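Local coordinates for protein putative acyl-CoA thioester hydrolase YbhC (Escherichia coli K-12, PDB 3GRH) that is a putative thioesterase of the outer membrane, a pectinesterase-family beta-helix lipoprotein that neither binds pectin nor shows pectinesterase activity, at residues L314-Y319 with D345-G350; R377-N382 with N400-W405; V353-A358 with W405-R410; S341-A346 with V373-P378. All blocks are in the same frame, centred on the assembly; numbering follows the deposited sequence.

Interaction 1 of 4, residues L314-Y319 with D345-G350; sequences LSNIYY and DANTNG
S315 and N347 meet through backbone and side chain alike. One backbone hydrogen bond joins the two segments, from S315 N to N347 O at 2.8 Å. The donor sits above the carbonyl plane, 39° out of it. The CA of L314 adds a CA-H...O contact to the same oxygen at 3.4 Å, so one carbonyl receives both. L314 and T348 form a single bridge between the backbones.

Among the side chains, N347 ND2 gives a weak hydrogen bond to N316 OD1 at 3.3 Å. The two amide planes are within 5° of each other. N316 reaches it with CG between its own backbone N and carbonyl carbon (chi1 59°). The hydroxyl of S315 lies against N349, with OG 3.4 Å from N349 CB.

Two waters fill in the polar links. One joins S315 O to N349 ND2. The other lies 2.6 Å from S315 OG and donates to A346 O. Within 345-350, T348 OG1 donates to D345 OD1. The N349 amide also bonds outside the pair: its OD1 accepts from R377 and its ND2 donates to Y401 O.

The contact joins two loops of neighbouring beta-helix coils. It is mainly polar, and its side-chain link is weak, so the backbone bond and waters carry much of it.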
loop_
_atom_site.group_PDB
_atom_site.type_symbol
_atom_site.label_atom_id
_atom_site.label_comp_id
_atom_site.label_asym_id
_atom_site.label_seq_id
_atom_site.Cartn_x
_atom_site.Cartn_y
_atom_site.Cartn_z
ATOM N N LEU A 314 -5.850 11.793 -7.132
ATOM C CA LEU A 314 -6.563 12.977 -7.491
ATOM C C LEU A 314 -6.456 13.155 -9.006
ATOM O O LEU A 314 -5.453 12.847 -9.604
ATOM C CB LEU A 314 -5.947 14.206 -6.811
ATOM C CG LEU A 314 -6.242 14.217 -5.338
ATOM C CD1 LEU A 314 -5.304 15.209 -4.634
ATOM C CD2 LEU A 314 -7.691 14.532 -5.112
ATOM N N SER A 315 -7.509 13.691 -9.618
ATOM C CA SER A 315 -7.538 13.717 -11.096
ATOM C C SER A 315 -6.537 14.678 -11.701
ATOM O O SER A 315 -6.138 14.487 -12.865
ATOM C CB SER A 315 -8.910 14.121 -11.631
ATOM O OG SER A 315 -9.929 13.196 -11.314
ATOM N N ASN A 316 -6.056 15.674 -10.941
ATOM C CA ASN A 316 -5.017 16.588 -11.373
ATOM C C ASN A 316 -3.592 16.096 -11.169
ATOM O O ASN A 316 -2.620 16.767 -11.560
ATOM C CB ASN A 316 -5.133 17.953 -10.690
ATOM C CG ASN A 316 -5.043 17.859 -9.168
ATOM O OD1 ASN A 316 -5.903 17.270 -8.567
ATOM N ND2 ASN A 316 -3.958 18.396 -8.554
ATOM N N ILE A 317 -3.453 14.970 -10.499
ATOM C CA ILE A 317 -2.152 14.340 -10.129
ATOM C C ILE A 317 -1.920 13.192 -11.074
ATOM O O ILE A 317 -2.821 12.390 -11.356
ATOM C CB ILE A 317 -2.137 13.865 -8.657
ATOM C CG1 ILE A 317 -2.259 15.099 -7.763
ATOM C CG2 ILE A 317 -0.980 12.928 -8.345
ATOM C CD1 ILE A 317 -1.054 16.050 -7.816
ATOM N N TYR A 318 -0.710 13.103 -11.623
ATOM C CA TYR A 318 -0.493 12.157 -12.697
ATOM C C TYR A 318 -0.050 10.784 -12.256
ATOM O O TYR A 318 -0.120 9.827 -13.010
ATOM C CB TYR A 318 0.528 12.725 -13.680
ATOM C CG TYR A 318 0.062 13.913 -14.481
ATOM C CD1 TYR A 318 -1.228 14.369 -14.413
ATOM C CD2 TYR A 318 0.941 14.555 -15.308
ATOM C CE1 TYR A 318 -1.658 15.512 -15.150
ATOM C CE2 TYR A 318 0.548 15.672 -16.061
ATOM C CZ TYR A 318 -0.740 16.132 -15.988
ATOM O OH TYR A 318 -1.107 17.262 -16.747
ATOM N N TYR A 319 0.383 10.662 -11.007
ATOM C CA TYR A 319 1.056 9.448 -10.553
ATOM C C TYR A 319 0.411 8.933 -9.358
ATOM O O TYR A 319 0.328 9.635 -8.329
ATOM C CB TYR A 319 2.566 9.685 -10.309
ATOM C CG TYR A 319 3.250 10.089 -11.542
ATOM C CD1 TYR A 319 3.448 9.165 -12.506
ATOM C CD2 TYR A 319 3.561 11.392 -11.852
ATOM C CE1 TYR A 319 3.984 9.474 -13.690
ATOM C CE2 TYR A 319 4.089 11.712 -13.118
ATOM C CZ TYR A 319 4.290 10.722 -14.021
ATOM O OH TYR A 319 4.844 10.937 -15.273
ATOM N N ASP A 345 -14.201 10.889 -3.872
ATOM C CA ASP A 345 -14.666 12.225 -4.062
ATOM C C ASP A 345 -14.704 12.556 -5.564
ATOM O O ASP A 345 -14.192 11.799 -6.379
ATOM C CB ASP A 345 -13.787 13.196 -3.215
ATOM C CG ASP A 345 -12.315 13.176 -3.609
ATOM O OD1 ASP A 345 -12.077 12.996 -4.811
ATOM O OD2 ASP A 345 -11.404 13.344 -2.738
ATOM N N ALA A 346 -15.285 13.699 -5.933
ATOM C CA ALA A 346 -15.499 13.961 -7.356
ATOM C C ALA A 346 -14.203 14.186 -8.127
ATOM O O ALA A 346 -14.097 13.875 -9.332
ATOM C CB ALA A 346 -16.514 15.100 -7.548
ATOM N N ASN A 347 -13.158 14.589 -7.425
ATOM C CA ASN A 347 -11.952 14.895 -8.149
ATOM C C ASN A 347 -10.974 13.748 -8.060
ATOM O O ASN A 347 -9.801 13.997 -7.984
ATOM C CB ASN A 347 -11.292 16.168 -7.633
ATOM C CG ASN A 347 -10.242 16.733 -8.609
ATOM O OD1 ASN A 347 -10.436 16.734 -9.841
ATOM N ND2 ASN A 347 -9.122 17.229 -8.056
ATOM N N THR A 348 -11.446 12.517 -8.071
ATOM C CA THR A 348 -10.569 11.335 -8.025
ATOM C C THR A 348 -10.696 10.576 -9.357
ATOM O O THR A 348 -11.799 10.459 -9.884
ATOM C CB THR A 348 -10.982 10.369 -6.884
ATOM O OG1 THR A 348 -10.727 11.043 -5.631
ATOM C CG2 THR A 348 -10.234 9.062 -6.951
ATOM N N ASN A 349 -9.576 10.049 -9.836
ATOM C CA ASN A 349 -9.569 9.152 -11.009
ATOM C C ASN A 349 -8.353 8.257 -10.843
ATOM O O ASN A 349 -7.256 8.598 -11.229
ATOM C CB ASN A 349 -9.498 9.959 -12.301
ATOM C CG ASN A 349 -9.713 9.117 -13.488
ATOM O OD1 ASN A 349 -10.272 8.018 -13.380
ATOM N ND2 ASN A 349 -9.435 9.678 -14.659
ATOM N N GLY A 350 -8.496 7.144 -10.116
ATOM C CA GLY A 350 -7.324 6.440 -9.702
ATOM C C GLY A 350 -6.371 6.016 -10.798
ATOM O O GLY A 350 -6.775 5.501 -11.836
HETATM O O HOH W 1 -7.555 12.229 -14.631
HETATM O O HOH W 2 -12.422 13.449 -12.011
#

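Interaction 2 of 4, residues R377-N382 with N400-W405; sequences RPFAGN and NYNRMW
A380 and N402 join the two segments by one backbone hydrogen bond, N402 N to A380 O, 2.8 Å long and nearly straight. A water extends this link, accepting from N382 N and donating to N402 O.

The Y401 ring lies over N382. N382 CB sits above one ring face, 4.0 Å from the centroid, as a CH-pi contact. The N382 amide stacks on the same ring with its plane 19° away. CG of N382 is anti to its backbone N (chi1 -172°), which lays the amide along the ring, and its OD1 accepts a hydrogen bond from G384 N. At the edge of the ring lies A380 O, and A380 CB touches Y401 CD1 at 4.0 Å.

N402 wedges between F379 and R377. Its CB meets F379 CE1 at 3.5 Å, and its amide plane is 18° from the phenyl plane. R377 turns a guanidinium face to this amide, while R377 NE is salt-bridged to D343. M404 SD approaches the F379 ring at the edge, 5.4 Å from the centroid, a Met-aromatic contact.

The side chain of M404 is about 5 Å from that of R340, a probable substrate-binding residue. Here the loop after strand 369-373 packs on the start of strand 403-407, the last strand of the parallel beta-helix characteristic of the pectinesterase family.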
loop_
_atom_site.group_PDB
_atom_site.type_symbol
_atom_site.label_atom_id
_atom_site.label_comp_id
_atom_site.label_asym_id
_atom_site.label_seq_id
_atom_site.Cartn_x
_atom_site.Cartn_y
_atom_site.Cartn_z
ATOM N N ARG A 377 -18.912 4.077 -11.050
ATOM C CA ARG A 377 -18.576 4.593 -12.352
ATOM C C ARG A 377 -18.072 3.459 -13.247
ATOM O O ARG A 377 -17.111 2.763 -12.898
ATOM C CB ARG A 377 -17.505 5.640 -12.221
ATOM C CG ARG A 377 -17.008 6.121 -13.565
ATOM C CD ARG A 377 -16.004 7.249 -13.467
ATOM N NE ARG A 377 -14.844 7.015 -12.584
ATOM C CZ ARG A 377 -13.575 7.184 -12.913
ATOM N NH1 ARG A 377 -13.226 7.492 -14.159
ATOM N NH2 ARG A 377 -12.673 6.998 -11.988
ATOM N N PRO A 378 -18.724 3.218 -14.369
ATOM C CA PRO A 378 -18.326 2.077 -15.178
ATOM C C PRO A 378 -16.892 2.161 -15.657
ATOM O O PRO A 378 -16.426 3.235 -15.977
ATOM C CB PRO A 378 -19.296 2.148 -16.358
ATOM C CG PRO A 378 -20.476 2.815 -15.795
ATOM C CD PRO A 378 -19.959 3.856 -14.886
ATOM N N PHE A 379 -16.187 1.025 -15.720
ATOM C CA PHE A 379 -14.825 1.076 -16.188
ATOM C C PHE A 379 -14.823 1.497 -17.646
ATOM O O PHE A 379 -15.671 1.016 -18.435
ATOM C CB PHE A 379 -14.103 -0.242 -16.088
ATOM C CG PHE A 379 -12.750 -0.165 -16.632
ATOM C CD1 PHE A 379 -11.756 0.492 -15.912
ATOM C CD2 PHE A 379 -12.408 -0.736 -17.851
ATOM C CE1 PHE A 379 -10.455 0.599 -16.407
ATOM C CE2 PHE A 379 -11.109 -0.595 -18.355
ATOM C CZ PHE A 379 -10.134 0.047 -17.626
ATOM N N ALA A 380 -13.920 2.401 -18.009
ATOM C CA ALA A 380 -13.795 2.885 -19.399
ATOM C C ALA A 380 -12.368 3.059 -19.757
ATOM O O ALA A 380 -11.702 3.943 -19.260
ATOM C CB ALA A 380 -14.514 4.257 -19.533
ATOM N N GLY A 381 -11.858 2.188 -20.599
ATOM C CA GLY A 381 -10.491 2.220 -20.982
ATOM C C GLY A 381 -10.358 3.011 -22.259
ATOM O O GLY A 381 -11.179 2.886 -23.170
ATOM N N ASN A 382 -9.316 3.830 -22.334
ATOM C CA ASN A 382 -9.091 4.682 -23.505
ATOM C C ASN A 382 -8.126 4.054 -24.478
ATOM O O ASN A 382 -6.983 3.810 -24.162
ATOM C CB ASN A 382 -8.490 6.000 -23.080
ATOM C CG ASN A 382 -8.413 7.004 -24.182
ATOM O OD1 ASN A 382 -8.762 6.753 -25.391
ATOM N ND2 ASN A 382 -7.995 8.180 -23.803
ATOM N N ASN A 400 -12.447 11.582 -18.693
ATOM C CA ASN A 400 -13.538 10.827 -19.287
ATOM C C ASN A 400 -13.313 9.327 -19.327
ATOM O O ASN A 400 -14.239 8.538 -19.623
ATOM C CB ASN A 400 -13.893 11.305 -20.683
ATOM C CG ASN A 400 -14.300 12.759 -20.726
ATOM O OD1 ASN A 400 -13.702 13.573 -21.510
ATOM N ND2 ASN A 400 -15.214 13.111 -19.890
ATOM N N TYR A 401 -12.082 8.940 -19.016
ATOM C CA TYR A 401 -11.703 7.548 -18.976
ATOM C C TYR A 401 -10.961 7.221 -17.698
ATOM O O TYR A 401 -10.434 8.103 -17.013
ATOM C CB TYR A 401 -10.788 7.243 -20.171
ATOM C CG TYR A 401 -11.501 7.458 -21.456
ATOM C CD1 TYR A 401 -12.278 6.455 -22.019
ATOM C CD2 TYR A 401 -11.336 8.610 -22.125
ATOM C CE1 TYR A 401 -12.887 6.612 -23.188
ATOM C CE2 TYR A 401 -12.005 8.815 -23.314
ATOM C CZ TYR A 401 -12.773 7.822 -23.828
ATOM O OH TYR A 401 -13.446 8.014 -25.021
ATOM N N ASN A 402 -10.796 5.922 -17.431
ATOM C CA ASN A 402 -9.979 5.520 -16.314
ATOM C C ASN A 402 -8.499 5.633 -16.681
ATOM O O ASN A 402 -8.150 5.841 -17.820
ATOM C CB ASN A 402 -10.378 4.101 -15.918
ATOM C CG ASN A 402 -11.624 4.052 -15.090
ATOM O OD1 ASN A 402 -11.627 4.292 -13.844
ATOM N ND2 ASN A 402 -12.728 3.796 -15.737
ATOM N N ARG A 403 -7.656 5.489 -15.692
ATOM C CA ARG A 403 -6.211 5.633 -15.779
ATOM C C ARG A 403 -5.523 4.414 -15.197
ATOM O O ARG A 403 -4.541 4.492 -14.480
ATOM C CB ARG A 403 -5.790 6.888 -15.010
ATOM C CG ARG A 403 -6.341 8.143 -15.542
ATOM C CD ARG A 403 -5.573 9.359 -15.078
ATOM N NE ARG A 403 -5.732 9.552 -13.627
ATOM C CZ ARG A 403 -5.099 10.444 -12.907
ATOM N NH1 ARG A 403 -4.205 11.174 -13.495
ATOM N NH2 ARG A 403 -5.345 10.568 -11.622
ATOM N N MET A 404 -5.997 3.260 -15.636
ATOM C CA MET A 404 -5.462 1.948 -15.266
ATOM C C MET A 404 -4.910 1.262 -16.526
ATOM O O MET A 404 -5.624 0.973 -17.502
ATOM C CB MET A 404 -6.596 1.204 -14.507
ATOM C CG MET A 404 -7.045 2.092 -13.441
ATOM S SD MET A 404 -8.656 1.948 -12.955
ATOM C CE MET A 404 -8.142 0.966 -11.657
ATOM N N TRP A 405 -3.606 1.034 -16.488
ATOM C CA TRP A 405 -2.834 0.642 -17.659
ATOM C C TRP A 405 -1.853 -0.500 -17.443
ATOM O O TRP A 405 -1.447 -0.725 -16.312
ATOM C CB TRP A 405 -1.951 1.795 -18.118
ATOM C CG TRP A 405 -2.573 3.158 -18.138
ATOM C CD1 TRP A 405 -2.478 4.046 -17.178
ATOM C CD2 TRP A 405 -3.393 3.760 -19.173
ATOM N NE1 TRP A 405 -3.141 5.225 -17.536
ATOM C CE2 TRP A 405 -3.758 5.042 -18.727
ATOM C CE3 TRP A 405 -3.873 3.333 -20.402
ATOM C CZ2 TRP A 405 -4.537 5.910 -19.498
ATOM C CZ3 TRP A 405 -4.652 4.195 -21.158
ATOM C CH2 TRP A 405 -4.962 5.446 -20.741
HETATM O O HOH W 3 -7.839 4.243 -19.955
#

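Interaction 3 of 4, residues V353-A358 with W405-R410; sequences VIRDSA and WEYNNR
N408 ND2 donates to D356 OD1 at 2.8 Å, nearly along the C-O axis of the carboxylate and in the amide plane of N408. The other oxygen, D356 OD2, makes a salt bridge at 2.9 Å with NE of R355, its neighbour in the chain. It is met from above the carboxylate plane, while it lies close to the guanidinium plane.

That same guanidinium turns one face to Y407, with CD2 of the ring 3.7 Å above its plane. The planes are 77° apart, and the two side chains run side by side in the same direction. R355 has CG between its backbone N and carbonyl carbon (chi1 60°), which brings the group alongside the ring. Its NH1 donates to F48 O.

The backbones form a parallel ladder: I354 N to W405 O, Y407 N to I354 O and D356 N to Y407 O. V353 pairs with W405, I354 with E406 and R355 with Y407. This stacking of equivalent strands from successive coils is the hallmark of the parallel beta-helix, and strand 403-407 lies at one edge of its sheet.

On one face V353 CG2 rests against W405 CD1 at 3.9 Å. On the other, E406 is held by a salt bridge to R37. Past strand 351-355, R410 N donates to S357 O at 2.9 Å. R410 lays a guanidinium face over A358 CB, and its NH1 makes a weak bond to D356 O.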
loop_
_atom_site.group_PDB
_atom_site.type_symbol
_atom_site.label_atom_id
_atom_site.label_comp_id
_atom_site.label_asym_id
_atom_site.label_seq_id
_atom_site.Cartn_x
_atom_site.Cartn_y
_atom_site.Cartn_z
ATOM N N VAL A 353 -0.317 1.751 -13.067
ATOM C CA VAL A 353 0.361 1.067 -14.170
ATOM C C VAL A 353 0.960 -0.219 -13.660
ATOM O O VAL A 353 1.675 -0.201 -12.676
ATOM C CB VAL A 353 1.455 1.948 -14.773
ATOM C CG1 VAL A 353 2.323 1.205 -15.738
ATOM C CG2 VAL A 353 0.878 3.165 -15.465
ATOM N N ILE A 354 0.686 -1.318 -14.317
ATOM C CA ILE A 354 1.328 -2.585 -14.059
ATOM C C ILE A 354 2.189 -2.923 -15.236
ATOM O O ILE A 354 1.697 -3.009 -16.359
ATOM C CB ILE A 354 0.290 -3.701 -13.808
ATOM C CG1 ILE A 354 -0.563 -3.425 -12.606
ATOM C CG2 ILE A 354 1.046 -5.060 -13.549
ATOM C CD1 ILE A 354 -1.739 -4.446 -12.475
ATOM N N ARG A 355 3.499 -2.989 -15.007
ATOM C CA ARG A 355 4.476 -3.210 -16.073
ATOM C C ARG A 355 5.470 -4.275 -15.783
ATOM O O ARG A 355 5.833 -4.504 -14.641
ATOM C CB ARG A 355 5.203 -1.936 -16.482
ATOM C CG ARG A 355 5.961 -1.289 -15.407
ATOM C CD ARG A 355 6.619 0.026 -15.893
ATOM N NE ARG A 355 7.611 -0.236 -16.950
ATOM C CZ ARG A 355 8.072 0.676 -17.808
ATOM N NH1 ARG A 355 7.783 1.938 -17.716
ATOM N NH2 ARG A 355 8.988 0.250 -18.699
ATOM N N ASP A 356 5.910 -4.941 -16.824
ATOM C CA ASP A 356 6.987 -5.875 -16.708
ATOM C C ASP A 356 6.775 -6.977 -15.617
ATOM O O ASP A 356 7.734 -7.438 -14.969
ATOM C CB ASP A 356 8.315 -5.137 -16.465
ATOM C CG ASP A 356 8.560 -4.014 -17.458
ATOM O OD1 ASP A 356 8.499 -4.272 -18.682
ATOM O OD2 ASP A 356 8.830 -2.838 -17.002
ATOM N N SER A 357 5.526 -7.365 -15.445
ATOM C CA SER A 357 5.092 -8.212 -14.381
ATOM C C SER A 357 4.474 -9.510 -14.858
ATOM O O SER A 357 3.997 -9.615 -15.968
ATOM C CB SER A 357 4.108 -7.467 -13.495
ATOM O OG SER A 357 4.816 -6.436 -12.776
ATOM N N ALA A 358 4.509 -10.525 -14.000
ATOM C CA ALA A 358 3.951 -11.830 -14.324
ATOM C C ALA A 358 2.534 -11.836 -13.722
ATOM O O ALA A 358 2.395 -11.622 -12.521
ATOM C CB ALA A 358 4.793 -12.952 -13.685
ATOM N N TRP A 405 -3.606 1.034 -16.488
ATOM C CA TRP A 405 -2.834 0.642 -17.659
ATOM C C TRP A 405 -1.853 -0.500 -17.443
ATOM O O TRP A 405 -1.447 -0.725 -16.312
ATOM C CB TRP A 405 -1.951 1.795 -18.118
ATOM C CG TRP A 405 -2.573 3.158 -18.138
ATOM C CD1 TRP A 405 -2.478 4.046 -17.178
ATOM C CD2 TRP A 405 -3.393 3.760 -19.173
ATOM N NE1 TRP A 405 -3.141 5.225 -17.536
ATOM C CE2 TRP A 405 -3.758 5.042 -18.727
ATOM C CE3 TRP A 405 -3.873 3.333 -20.402
ATOM C CZ2 TRP A 405 -4.537 5.910 -19.498
ATOM C CZ3 TRP A 405 -4.652 4.195 -21.158
ATOM C CH2 TRP A 405 -4.962 5.446 -20.741
ATOM N N GLU A 406 -1.542 -1.221 -18.538
ATOM C CA GLU A 406 -0.568 -2.276 -18.508
ATOM C C GLU A 406 0.444 -2.050 -19.573
ATOM O O GLU A 406 0.172 -1.418 -20.571
ATOM C CB GLU A 406 -1.207 -3.590 -18.750
ATOM C CG GLU A 406 -2.047 -4.070 -17.578
ATOM C CD GLU A 406 -2.615 -5.363 -17.876
ATOM O OE1 GLU A 406 -1.929 -6.466 -17.804
ATOM O OE2 GLU A 406 -3.749 -5.269 -18.348
ATOM N N TYR A 407 1.637 -2.532 -19.346
ATOM C CA TYR A 407 2.725 -2.546 -20.336
ATOM C C TYR A 407 3.672 -3.732 -20.172
ATOM O O TYR A 407 4.175 -3.977 -19.076
ATOM C CB TYR A 407 3.540 -1.270 -20.222
ATOM C CG TYR A 407 4.704 -1.173 -21.167
ATOM C CD1 TYR A 407 4.508 -1.026 -22.510
ATOM C CD2 TYR A 407 6.018 -1.195 -20.683
ATOM C CE1 TYR A 407 5.557 -0.905 -23.369
ATOM C CE2 TYR A 407 7.068 -1.132 -21.549
ATOM C CZ TYR A 407 6.821 -0.940 -22.883
ATOM O OH TYR A 407 7.898 -0.854 -23.737
ATOM N N ASN A 408 3.816 -4.537 -21.235
ATOM C CA ASN A 408 4.857 -5.594 -21.231
ATOM C C ASN A 408 4.721 -6.643 -20.103
ATOM O O ASN A 408 5.705 -7.110 -19.530
ATOM C CB ASN A 408 6.232 -4.942 -21.166
ATOM C CG ASN A 408 7.306 -5.865 -21.648
ATOM O OD1 ASN A 408 7.115 -6.605 -22.620
ATOM N ND2 ASN A 408 8.456 -5.872 -20.966
ATOM N N ASN A 409 3.491 -7.055 -19.842
ATOM C CA ASN A 409 3.274 -8.103 -18.836
ATOM C C ASN A 409 3.274 -9.456 -19.500
ATOM O O ASN A 409 3.084 -9.569 -20.721
ATOM C CB ASN A 409 2.022 -7.863 -18.043
ATOM C CG ASN A 409 2.034 -6.543 -17.289
ATOM O OD1 ASN A 409 1.011 -5.810 -17.236
ATOM N ND2 ASN A 409 3.097 -6.268 -16.620
ATOM N N ARG A 410 3.457 -10.477 -18.679
ATOM C CA ARG A 410 3.564 -11.859 -19.127
ATOM C C ARG A 410 2.774 -12.751 -18.193
ATOM O O ARG A 410 2.189 -12.304 -17.226
ATOM C CB ARG A 410 5.011 -12.273 -19.163
ATOM C CG ARG A 410 5.688 -12.333 -17.848
ATOM C CD ARG A 410 7.189 -12.453 -18.005
ATOM N NE ARG A 410 7.835 -12.713 -16.730
ATOM C CZ ARG A 410 8.159 -11.740 -15.889
ATOM N NH1 ARG A 410 7.989 -10.486 -16.235
ATOM N NH2 ARG A 410 8.677 -12.029 -14.717
#

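Interaction 4 of 4, residues S341-A346 with V373-P378; sequences SLDVDA and VISNRP
D343 and R377 form a side-on salt bridge. R377 NE donates to D343 OD2 at 3.0 Å and R377 NH2 to D343 OD1 at 3.1 Å. Each oxygen uses its syn lone pair, and the carboxylate and guanidinium planes are only 20° apart. Both oxygens take a second donor. S375 OG donates to D343 OD2 at 2.7 Å from the anti side, and S341 OG to D343 OD1 at 2.6 Å. Four donors thus hold the buried carboxylate, which probably favours its charged form. The bend in R377 at chi3 (53°) turns NE and NH2 toward it.

S375 forms an ST turn, so that its hydroxyl accepts from R377 N while it donates to D343 OD2. D343 is the centre of an inverse gamma turn.

The backbones pair in parallel, L342 with V373, through V373 N to S341 O and D343 N to V373 O. This joins the ends of strands 337-342 and 369-373, neighbours in the parallel beta-helix. The V373 side chain is about 4 Å from that of D280, the predicted nucleophile.

Beside this, L342 CD1 packs tightly on V373 CG1 at 3.5 Å, the two side chains pointing the same way. The I374 side chain runs at a slant to those of L342 and V344, and its CD1 touches V344 CG1 at 3.8 Å.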
loop_
_atom_site.group_PDB
_atom_site.type_symbol
_atom_site.label_atom_id
_atom_site.label_comp_id
_atom_site.label_asym_id
_atom_site.label_seq_id
_atom_site.Cartn_x
_atom_site.Cartn_y
_atom_site.Cartn_z
ATOM N N SER A 341 -11.140 1.832 -9.564
ATOM C CA SER A 341 -10.837 3.120 -8.976
ATOM C C SER A 341 -11.623 3.329 -7.692
ATOM O O SER A 341 -12.775 2.907 -7.591
ATOM C CB SER A 341 -11.175 4.233 -10.006
ATOM O OG SER A 341 -10.945 5.559 -9.477
ATOM N N LEU A 342 -10.982 3.944 -6.699
ATOM C CA LEU A 342 -11.604 4.225 -5.401
ATOM C C LEU A 342 -12.074 5.672 -5.455
ATOM O O LEU A 342 -11.325 6.593 -5.142
ATOM C CB LEU A 342 -10.577 3.998 -4.263
ATOM C CG LEU A 342 -10.951 4.253 -2.824
ATOM C CD1 LEU A 342 -12.166 3.448 -2.460
ATOM C CD2 LEU A 342 -9.793 3.870 -1.921
ATOM N N ASP A 343 -13.331 5.848 -5.905
ATOM C CA ASP A 343 -13.862 7.167 -6.234
ATOM C C ASP A 343 -14.445 7.830 -4.970
ATOM O O ASP A 343 -15.640 7.974 -4.786
ATOM C CB ASP A 343 -14.900 7.057 -7.319
ATOM C CG ASP A 343 -14.333 6.904 -8.695
ATOM O OD1 ASP A 343 -13.085 6.850 -8.886
ATOM O OD2 ASP A 343 -15.208 6.838 -9.602
ATOM N N VAL A 344 -13.548 8.249 -4.103
ATOM C CA VAL A 344 -13.880 8.763 -2.776
ATOM C C VAL A 344 -14.494 10.156 -2.804
ATOM O O VAL A 344 -15.268 10.565 -1.879
ATOM C CB VAL A 344 -12.655 8.750 -1.855
ATOM C CG1 VAL A 344 -12.381 7.347 -1.349
ATOM C CG2 VAL A 344 -11.414 9.344 -2.511
ATOM N N ASP A 345 -14.201 10.889 -3.872
ATOM C CA ASP A 345 -14.666 12.225 -4.062
ATOM C C ASP A 345 -14.704 12.556 -5.564
ATOM O O ASP A 345 -14.192 11.799 -6.379
ATOM C CB ASP A 345 -13.787 13.196 -3.215
ATOM C CG ASP A 345 -12.315 13.176 -3.609
ATOM O OD1 ASP A 345 -12.077 12.996 -4.811
ATOM O OD2 ASP A 345 -11.404 13.344 -2.738
ATOM N N ALA A 346 -15.285 13.699 -5.933
ATOM C CA ALA A 346 -15.499 13.961 -7.356
ATOM C C ALA A 346 -14.203 14.186 -8.127
ATOM O O ALA A 346 -14.097 13.875 -9.332
ATOM C CB ALA A 346 -16.514 15.100 -7.548
ATOM N N VAL A 373 -15.478 1.743 -7.108
ATOM C CA VAL A 373 -16.184 1.597 -5.850
ATOM C C VAL A 373 -16.649 2.994 -5.430
ATOM O O VAL A 373 -16.051 4.025 -5.792
ATOM C CB VAL A 373 -15.385 0.796 -4.826
ATOM C CG1 VAL A 373 -14.137 1.449 -4.534
ATOM C CG2 VAL A 373 -16.211 0.518 -3.532
ATOM N N ILE A 374 -17.789 2.993 -4.724
ATOM C CA ILE A 374 -18.422 4.181 -4.140
ATOM C C ILE A 374 -19.310 4.838 -5.181
ATOM O O ILE A 374 -20.507 5.007 -4.967
ATOM C CB ILE A 374 -17.416 5.187 -3.470
ATOM C CG1 ILE A 374 -16.732 4.503 -2.264
ATOM C CG2 ILE A 374 -18.147 6.445 -2.970
ATOM C CD1 ILE A 374 -15.554 5.265 -1.702
ATOM N N SER A 375 -18.744 5.181 -6.318
ATOM C CA SER A 375 -19.497 5.831 -7.348
ATOM C C SER A 375 -20.132 4.923 -8.380
ATOM O O SER A 375 -21.032 5.370 -9.088
ATOM C CB SER A 375 -18.602 6.758 -8.120
ATOM O OG SER A 375 -17.654 5.934 -8.777
ATOM N N ASN A 376 -19.672 3.671 -8.451
ATOM C CA ASN A 376 -20.092 2.712 -9.452
ATOM C C ASN A 376 -19.900 3.199 -10.863
ATOM O O ASN A 376 -20.546 2.724 -11.753
ATOM C CB ASN A 376 -21.507 2.225 -9.209
ATOM C CG ASN A 376 -21.718 1.779 -7.782
ATOM O OD1 ASN A 376 -20.887 1.071 -7.224
ATOM N ND2 ASN A 376 -22.876 2.158 -7.192
ATOM N N ARG A 377 -18.912 4.077 -11.050
ATOM C CA ARG A 377 -18.576 4.593 -12.352
ATOM C C ARG A 377 -18.072 3.459 -13.247
ATOM O O ARG A 377 -17.111 2.763 -12.898
ATOM C CB ARG A 377 -17.505 5.640 -12.221
ATOM C CG ARG A 377 -17.008 6.121 -13.565
ATOM C CD ARG A 377 -16.004 7.249 -13.467
ATOM N NE ARG A 377 -14.844 7.015 -12.584
ATOM C CZ ARG A 377 -13.575 7.184 -12.913
ATOM N NH1 ARG A 377 -13.226 7.492 -14.159
ATOM N NH2 ARG A 377 -12.673 6.998 -11.988
ATOM N N PRO A 378 -18.724 3.218 -14.369
ATOM C CA PRO A 378 -18.326 2.077 -15.178
ATOM C C PRO A 378 -16.892 2.161 -15.657
ATOM O O PRO A 378 -16.426 3.235 -15.977
ATOM C CB PRO A 378 -19.296 2.148 -16.358
ATOM C CG PRO A 378 -20.476 2.815 -15.795
ATOM C CD PRO A 378 -19.959 3.856 -14.886
#

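Interactions 1, 2 and 4 lie together, their centres 11 to 12 Å apart. R377 belongs to both 2 and 4, and its NH2 reaches N349 OD1 of interaction 1 at 3.0 Å. R403 of interaction 2 also holds interaction 1, with NH2 2.8 Å from N349 O. S341 OG of interaction 4 lies 3.0 Å from G350 N. Interaction 3 continues strand 403-407 from interaction 2 through the shared W405; it does not touch interaction 4. Interaction 4 is closest to the predicted nucleophile D280, with V373 about 4 Å away between side chains. M404 of interaction 2 is about 9 Å from it, and T348 of interaction 1 about 12 Å.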